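Local coordinates for protein mitochondrial ubiquitin ligase activator of NFKB 1 (Homo sapiens, PDB 6M2D) that acts as a weak E3 ubiquitin-protein ligase of the outer mitochondrial membrane through its RING zinc finger, passing ubiquitin from an E2 enzyme to substrates such as AKT1, at residues A[5-10]-A[25-30]; A[17-22]-A[39-44]. All coordinates share one frame; numbering follows the deposited sequence.

From its N terminus the RING domain runs through helix 2-5 into residues 5-10, which supply the first two cysteines of one zinc site. The chain then forms strand 17-20, and Cys22 opens the second site before the first is completed. Residues 25-30 return to 5-10, so interaction 1 closes the first loop and leads into helix 29-34. Beyond that helix, residues 39-44 come back to 17-22 and interaction 2 closes the second. The two loops cross: their segments alternate along the chain, as the cross-brace of RING fingers requires. Between the contacts, Ser27 CB packs on Phe19 CZ and Cys26 CB on Ile43 CG1, so the segments that carry the two zinc sites pack on each other.

Interaction 1: residues A[5-10]-A[25-30]; sequences SACVVC and VCSCTE. With ZN (zinc ion), chain G.
Cys7, Cys10 and Cys28 meet at one zinc ion, each SG 2.4 Å from the metal, and Cys31 completes this four-cysteine site of the RING finger. The SG of Cys7 does more than bind metal. It lies anti to its own backbone N (chi1 171°), where it accepts a nearly straight hydrogen bond across the contact from Cys28 N at 3.3 Å, and another from Val9 N within its own turn at 3.4 Å; Cys10 N adds a weak one. Such N-H groups probably ease the negative charge that the thiolates bring to zinc. The second shell is a backbone bond, Val8 N to Cys26 O at 2.9 Å, which fixes the chain beside the metal. Over it both methyls of Val8 straddle the Cys26 carbonyl oxygen, and Val8 CG2 rests 3.8 Å from Cys26 CB. Ser27 OG bonds to Cys28 O at 2.6 Å, in the carbonyl plane and on a lone pair. Farther out, Cys26 and Ser27 pack on Phe19 of strand 17-20, and Cys26 also touches Pro42 and Ile43. Cys28 stands at the N-cap of helix 29-34, while 5-10 begins on the last residue of helix 2-5.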
ATOM      1  N   SER A   5       2.307   1.235  11.606  1.00 28.18           N
ATOM      2  CA  SER A   5       1.128   1.982  11.178  1.00 21.49           C
ATOM      3  C   SER A   5       1.371   3.047  10.118  1.00 20.71           C
ATOM      4  O   SER A   5       0.403   3.478   9.482  1.00 21.85           O
ATOM      5  CB  SER A   5       0.443   2.652  12.380  1.00 28.36           C
ATOM      6  OG  SER A   5       0.280   1.745  13.466  1.00 27.21           O
ATOM      7  N   ALA A   6       2.605   3.489   9.899  1.00 20.59           N
ATOM      8  CA  ALA A   6       2.853   4.531   8.908  1.00 19.34           C
ATOM      9  C   ALA A   6       3.073   3.923   7.525  1.00 15.87           C
ATOM     10  O   ALA A   6       3.719   2.886   7.392  1.00 18.19           O
ATOM     11  CB  ALA A   6       4.064   5.380   9.302  1.00 20.65           C
ATOM     12  N   CYS A   7       2.523   4.578   6.500  1.00 16.06           N
ATOM     13  CA  CYS A   7       2.774   4.196   5.114  1.00 18.92           C
ATOM     14  C   CYS A   7       4.276   4.066   4.860  1.00 17.70           C
ATOM     15  O   CYS A   7       5.050   4.972   5.180  1.00 15.95           O
ATOM     16  CB  CYS A   7       2.173   5.238   4.170  1.00 16.49           C
ATOM     17  SG  CYS A   7       2.639   5.030   2.437  1.00 16.74           S
ATOM     18  N   VAL A   8       4.688   2.921   4.304  1.00 15.91           N
ATOM     19  CA  VAL A   8       6.115   2.640   4.136  1.00 16.47           C
ATOM     20  C   VAL A   8       6.757   3.460   3.031  1.00 14.55           C
ATOM     21  O   VAL A   8       7.985   3.429   2.887  1.00 14.30           O
ATOM     22  CB  VAL A   8       6.396   1.150   3.843  1.00 19.32           C
ATOM     23  CG1 VAL A   8       5.720   0.260   4.867  1.00 17.49           C
ATOM     24  CG2 VAL A   8       5.980   0.802   2.418  1.00 15.67           C
ATOM     25  N   VAL A   9       5.964   4.190   2.253  1.00 17.61           N
ATOM     26  CA  VAL A   9       6.459   4.973   1.127  1.00 14.33           C
ATOM     27  C   VAL A   9       6.679   6.434   1.506  1.00 20.37           C
ATOM     28  O   VAL A   9       7.762   6.982   1.294  1.00 21.24           O
ATOM     29  CB  VAL A   9       5.490   4.841  -0.068  1.00 21.18           C
ATOM     30  CG1 VAL A   9       6.035   5.575  -1.293  1.00 23.29           C
ATOM     31  CG2 VAL A   9       5.226   3.359  -0.368  1.00 14.73           C
ATOM     32  N   CYS A  10       5.657   7.092   2.052  1.00 18.37           N
ATOM     33  CA  CYS A  10       5.798   8.494   2.442  1.00 17.19           C
ATOM     34  C   CYS A  10       6.183   8.666   3.904  1.00 18.80           C
ATOM     35  O   CYS A  10       6.774   9.694   4.257  1.00 18.54           O
ATOM     36  CB  CYS A  10       4.502   9.268   2.171  1.00 18.29           C
ATOM     37  SG  CYS A  10       3.046   8.772   3.157  1.00 16.99           S
ATOM     38  N   VAL A  25      -0.357  -4.914   3.549  1.00 15.54           N
ATOM     39  CA  VAL A  25      -0.906  -3.637   3.994  1.00 18.27           C
ATOM     40  C   VAL A  25       0.287  -2.742   4.290  1.00 16.40           C
ATOM     41  O   VAL A  25       0.856  -2.805   5.382  1.00 18.41           O
ATOM     42  CB  VAL A  25      -1.793  -3.792   5.236  1.00 20.05           C
ATOM     43  CG1 VAL A  25      -2.282  -2.424   5.723  1.00 17.00           C
ATOM     44  CG2 VAL A  25      -2.958  -4.723   4.957  1.00 19.45           C
ATOM     45  N   CYS A  26       0.692  -1.919   3.328  1.00 14.88           N
ATOM     46  CA  CYS A  26       1.880  -1.103   3.550  1.00 18.26           C
ATOM     47  C   CYS A  26       1.749   0.346   3.115  1.00 15.09           C
ATOM     48  O   CYS A  26       2.687   1.108   3.361  1.00 17.10           O
ATOM     49  CB  CYS A  26       3.097  -1.698   2.820  1.00 18.40           C
ATOM     50  SG  CYS A  26       2.836  -1.919   1.043  1.00 18.05           S
ATOM     51  N   SER A  27       0.658   0.764   2.477  1.00 17.45           N
ATOM     52  CA  SER A  27       0.671   2.057   1.810  1.00 14.78           C
ATOM     53  C   SER A  27      -0.612   2.834   2.077  1.00 15.68           C
ATOM     54  O   SER A  27      -1.676   2.253   2.304  1.00 15.62           O
ATOM     55  CB  SER A  27       0.871   1.879   0.289  1.00 15.00           C
ATOM     56  OG  SER A  27       0.541   3.064  -0.417  1.00 16.42           O
ATOM     57  N   CYS A  28      -0.498   4.163   2.049  1.00 12.36           N
ATOM     58  CA  CYS A  28      -1.675   5.012   1.995  1.00 15.53           C
ATOM     59  C   CYS A  28      -2.176   5.090   0.559  1.00 15.83           C
ATOM     60  O   CYS A  28      -1.523   4.619  -0.377  1.00 18.05           O
ATOM     61  CB  CYS A  28      -1.366   6.410   2.519  1.00 15.61           C
ATOM     62  SG  CYS A  28      -0.308   7.399   1.424  1.00 17.72           S
ATOM     63  N   THR A  29      -3.343   5.717   0.376  1.00 17.02           N
ATOM     64  CA  THR A  29      -3.951   5.725  -0.953  1.00 13.88           C
ATOM     65  C   THR A  29      -3.201   6.647  -1.911  1.00 19.62           C
ATOM     66  O   THR A  29      -3.058   6.330  -3.097  1.00 18.27           O
ATOM     67  CB  THR A  29      -5.424   6.132  -0.872  1.00 20.42           C
ATOM     68  OG1 THR A  29      -6.055   5.444   0.214  1.00 17.36           O
ATOM     69  CG2 THR A  29      -6.134   5.757  -2.165  1.00 21.91           C
ATOM     70  N   GLU A  30      -2.718   7.793  -1.420  1.00 21.28           N
ATOM     71  CA  GLU A  30      -2.016   8.728  -2.296  1.00 24.29           C
ATOM     72  C   GLU A  30      -0.739   8.113  -2.850  1.00 22.12           C
ATOM     73  O   GLU A  30      -0.421   8.277  -4.033  1.00 25.41           O
ATOM     74  CB  GLU A  30      -1.709  10.026  -1.544  1.00 25.08           C
ATOM     75  CG  GLU A  30      -2.687  11.157  -1.841  1.00 37.84           C
ATOM     76  CD  GLU A  30      -2.304  12.461  -1.156  1.00 43.04           C
ATOM     77  OE1 GLU A  30      -1.121  12.611  -0.776  1.00 39.10           O
ATOM     78  OE2 GLU A  30      -3.195  13.325  -0.987  1.00 43.79           O
TER
HETATM   79 ZN    ZN G 401       2.035   7.198   1.669  1.00 25.40          ZN

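Interaction 2: residues A[17-22]-A[39-44]; sequences CVFLEC and KKCPIC. With ZN (zinc ion), chain H; SO4 (sulfate ion), chain J.
The ring of Phe19 meets residues 39-44 by its edge, near its own plane: Pro42 CD lies 3.7 Å from Phe19 CE2, and Cys41 SG lies 4.1 Å from Phe19 CD2. The sulfur sits 85° off the ring normal, an edge-on sulfur-aromatic contact, and the proline side chain crosses the phenylalanine at about a right angle. Through Cys41 and Pro42 the ring joins strand 17-20 to the second zinc site of the RING cross-brace; it also touches Ser27, Ile48 and Val51. That site takes Cys22, Cys41 and Cys44 from the two segments, and ND1 of His24 completes it. Cys41 SG is shared between metal and backbone: anti to its own N (chi1 172°), it receives weak hydrogen bonds from Ile43 N and Cys44 N, the same pattern of turn N-H groups facing a zinc-bound sulfur that Cys7 displays in the first site. Cys22, two residues past the end of strand 17-20, brings its CB to 3.6 Å from Cys44 SG, so the two cysteines touch beside the metal as well as through it. On the outer side of 39-44, Lys40 runs extended beyond CG to a sulfate ion, probably from the crystallisation liquor, which Arg45 NH2 also holds. A leucine in place of Lys40 would probably leave the sulfate with less positive charge to bind it, since the ammonium group would be gone. The lysine bond itself joins Lys40 NZ to sulfate O2 at 2.9 Å.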
ATOM      1  N   CYS A  17      -4.454   0.733   2.679  1.00 15.80           N
ATOM      2  CA  CYS A  17      -4.738  -0.083   1.509  1.00 16.07           C
ATOM      3  C   CYS A  17      -4.303  -1.521   1.750  1.00 17.41           C
ATOM      4  O   CYS A  17      -3.303  -1.783   2.428  1.00 18.62           O
ATOM      5  CB  CYS A  17      -3.993   0.447   0.272  1.00 16.66           C
ATOM      6  SG  CYS A  17      -4.393   2.129  -0.211  1.00 18.66           S
ATOM      7  N   VAL A  18      -5.060  -2.456   1.185  1.00 15.54           N
ATOM      8  CA  VAL A  18      -4.629  -3.842   1.027  1.00 16.90           C
ATOM      9  C   VAL A  18      -4.324  -4.064  -0.445  1.00 18.88           C
ATOM     10  O   VAL A  18      -5.162  -3.777  -1.309  1.00 15.90           O
ATOM     11  CB  VAL A  18      -5.694  -4.844   1.511  1.00 17.91           C
ATOM     12  CG1 VAL A  18      -5.133  -6.269   1.448  1.00 21.79           C
ATOM     13  CG2 VAL A  18      -6.166  -4.501   2.918  1.00 16.39           C
ATOM     14  N   PHE A  19      -3.133  -4.581  -0.733  1.00 19.14           N
ATOM     15  CA  PHE A  19      -2.731  -4.871  -2.100  1.00 20.54           C
ATOM     16  C   PHE A  19      -3.040  -6.333  -2.410  1.00 22.73           C
ATOM     17  O   PHE A  19      -2.710  -7.223  -1.622  1.00 23.68           O
ATOM     18  CB  PHE A  19      -1.239  -4.581  -2.303  1.00 20.46           C
ATOM     19  CG  PHE A  19      -0.892  -3.111  -2.309  1.00 18.85           C
ATOM     20  CD1 PHE A  19      -1.848  -2.157  -2.600  1.00 17.25           C
ATOM     21  CD2 PHE A  19       0.396  -2.693  -2.025  1.00 17.50           C
ATOM     22  CE1 PHE A  19      -1.532  -0.806  -2.602  1.00 19.10           C
ATOM     23  CE2 PHE A  19       0.720  -1.345  -2.025  1.00 14.69           C
ATOM     24  CZ  PHE A  19      -0.246  -0.399  -2.315  1.00 15.59           C
ATOM     25  N   LEU A  20      -3.681  -6.571  -3.549  1.00 24.28           N
ATOM     26  CA  LEU A  20      -3.953  -7.913  -4.046  1.00 25.68           C
ATOM     27  C   LEU A  20      -3.089  -8.165  -5.275  1.00 26.34           C
ATOM     28  O   LEU A  20      -2.954  -7.285  -6.127  1.00 27.14           O
ATOM     29  CB  LEU A  20      -5.441  -8.063  -4.390  1.00 25.59           C
ATOM     30  CG  LEU A  20      -6.399  -7.851  -3.221  1.00 22.66           C
ATOM     31  CD1 LEU A  20      -7.802  -8.318  -3.591  1.00 23.84           C
ATOM     32  CD2 LEU A  20      -5.889  -8.595  -1.998  1.00 25.59           C
ATOM     33  N   GLU A  21      -2.538  -9.374  -5.400  1.00 25.46           N
ATOM     34  CA  GLU A  21      -2.895 -10.527  -4.588  1.00 26.94           C
ATOM     35  C   GLU A  21      -1.974 -10.769  -3.416  1.00 24.34           C
ATOM     36  O   GLU A  21      -2.224 -11.663  -2.616  1.00 24.47           O
ATOM     37  CB  GLU A  21      -2.907 -11.790  -5.459  1.00 32.28           C
ATOM     38  CG  GLU A  21      -3.803 -11.711  -6.671  1.00 35.89           C
ATOM     39  CD  GLU A  21      -5.270 -11.555  -6.306  1.00 39.41           C
ATOM     40  OE1 GLU A  21      -5.672 -12.027  -5.216  1.00 40.12           O
ATOM     41  OE2 GLU A  21      -6.022 -10.961  -7.115  1.00 47.19           O
ATOM     42  N   CYS A  22      -0.891 -10.001  -3.314  1.00 22.75           N
ATOM     43  CA  CYS A  22       0.105 -10.334  -2.304  1.00 23.30           C
ATOM     44  C   CYS A  22      -0.444 -10.193  -0.885  1.00 19.80           C
ATOM     45  O   CYS A  22       0.051 -10.850   0.038  1.00 21.74           O
ATOM     46  CB  CYS A  22       1.348  -9.473  -2.504  1.00 23.29           C
ATOM     47  SG  CYS A  22       1.064  -7.753  -2.129  1.00 19.07           S
ATOM     48  N   LYS A  39       2.714  -0.850 -11.462  1.00 30.98           N
ATOM     49  CA  LYS A  39       2.660  -0.687 -10.014  1.00 25.24           C
ATOM     50  C   LYS A  39       3.030  -1.983  -9.305  1.00 24.41           C
ATOM     51  O   LYS A  39       2.457  -3.045  -9.569  1.00 21.20           O
ATOM     52  CB  LYS A  39       1.267  -0.215  -9.600  1.00 24.39           C
ATOM     53  CG  LYS A  39       0.948   1.200 -10.083  1.00 26.13           C
ATOM     54  CD  LYS A  39      -0.372   1.688  -9.538  1.00 24.88           C
ATOM     55  CE  LYS A  39      -0.777   3.027 -10.130  1.00 25.26           C
ATOM     56  NZ  LYS A  39       0.091   4.130  -9.665  1.00 25.19           N
ATOM     57  N   LYS A  40       4.007  -1.895  -8.406  1.00 21.88           N
ATOM     58  CA  LYS A  40       4.499  -3.050  -7.674  1.00 21.88           C
ATOM     59  C   LYS A  40       4.447  -2.769  -6.180  1.00 23.21           C
ATOM     60  O   LYS A  40       4.623  -1.629  -5.738  1.00 20.19           O
ATOM     61  CB  LYS A  40       5.937  -3.415  -8.098  1.00 24.28           C
ATOM     62  CG  LYS A  40       6.077  -3.657  -9.595  1.00 24.44           C
ATOM     63  CD  LYS A  40       7.398  -4.308  -9.971  1.00 31.96           C
ATOM     64  CE  LYS A  40       7.426  -4.595 -11.471  1.00 40.71           C
ATOM     65  NZ  LYS A  40       8.707  -5.200 -11.923  1.00 47.67           N
ATOM     66  N   CYS A  41       4.208  -3.825  -5.409  1.00 20.50           N
ATOM     67  CA  CYS A  41       4.094  -3.684  -3.964  1.00 16.89           C
ATOM     68  C   CYS A  41       5.426  -3.244  -3.370  1.00 22.30           C
ATOM     69  O   CYS A  41       6.464  -3.865  -3.652  1.00 19.37           O
ATOM     70  CB  CYS A  41       3.652  -5.004  -3.335  1.00 20.81           C
ATOM     71  SG  CYS A  41       3.703  -5.010  -1.527  1.00 17.90           S
ATOM     72  N   PRO A  42       5.454  -2.185  -2.553  1.00 20.75           N
ATOM     73  CA  PRO A  42       6.725  -1.773  -1.933  1.00 18.33           C
ATOM     74  C   PRO A  42       7.373  -2.859  -1.085  1.00 18.63           C
ATOM     75  O   PRO A  42       8.600  -2.853  -0.928  1.00 20.36           O
ATOM     76  CB  PRO A  42       6.323  -0.557  -1.086  1.00 17.82           C
ATOM     77  CG  PRO A  42       5.087  -0.015  -1.776  1.00 17.87           C
ATOM     78  CD  PRO A  42       4.363  -1.225  -2.304  1.00 15.30           C
ATOM     79  N   ILE A  43       6.594  -3.805  -0.554  1.00 20.70           N
ATOM     80  CA  ILE A  43       7.147  -4.815   0.348  1.00 18.81           C
ATOM     81  C   ILE A  43       7.747  -5.971  -0.431  1.00 23.18           C
ATOM     82  O   ILE A  43       8.899  -6.359  -0.208  1.00 22.87           O
ATOM     83  CB  ILE A  43       6.073  -5.332   1.321  1.00 22.34           C
ATOM     84  CG1 ILE A  43       5.519  -4.192   2.172  1.00 19.66           C
ATOM     85  CG2 ILE A  43       6.659  -6.449   2.185  1.00 16.38           C
ATOM     86  CD1 ILE A  43       6.569  -3.485   2.956  1.00 20.82           C
ATOM     87  N   CYS A  44       6.968  -6.565  -1.325  1.00 18.20           N
ATOM     88  CA  CYS A  44       7.362  -7.812  -1.954  1.00 21.40           C
ATOM     89  C   CYS A  44       7.662  -7.672  -3.435  1.00 21.14           C
ATOM     90  O   CYS A  44       8.163  -8.630  -4.035  1.00 23.09           O
ATOM     91  CB  CYS A  44       6.271  -8.875  -1.733  1.00 20.20           C
ATOM     92  SG  CYS A  44       4.800  -8.613  -2.708  1.00 19.61           S
TER
HETATM   93 ZN    ZN H 402       3.289  -7.272  -1.352  1.00 28.04          ZN
HETATM   94  S   SO4 J 404      11.907  -3.544 -10.740  1.00 60.14           S
HETATM   95  O1  SO4 J 404      12.618  -3.498  -9.458  1.00 47.58           O
HETATM   96  O2  SO4 J 404      10.472  -3.340 -10.527  1.00 53.90           O
HETATM   97  O3  SO4 J 404      12.403  -2.480 -11.616  1.00 60.04           O
HETATM   98  O4  SO4 J 404      12.138  -4.853 -11.356  1.00 42.88           O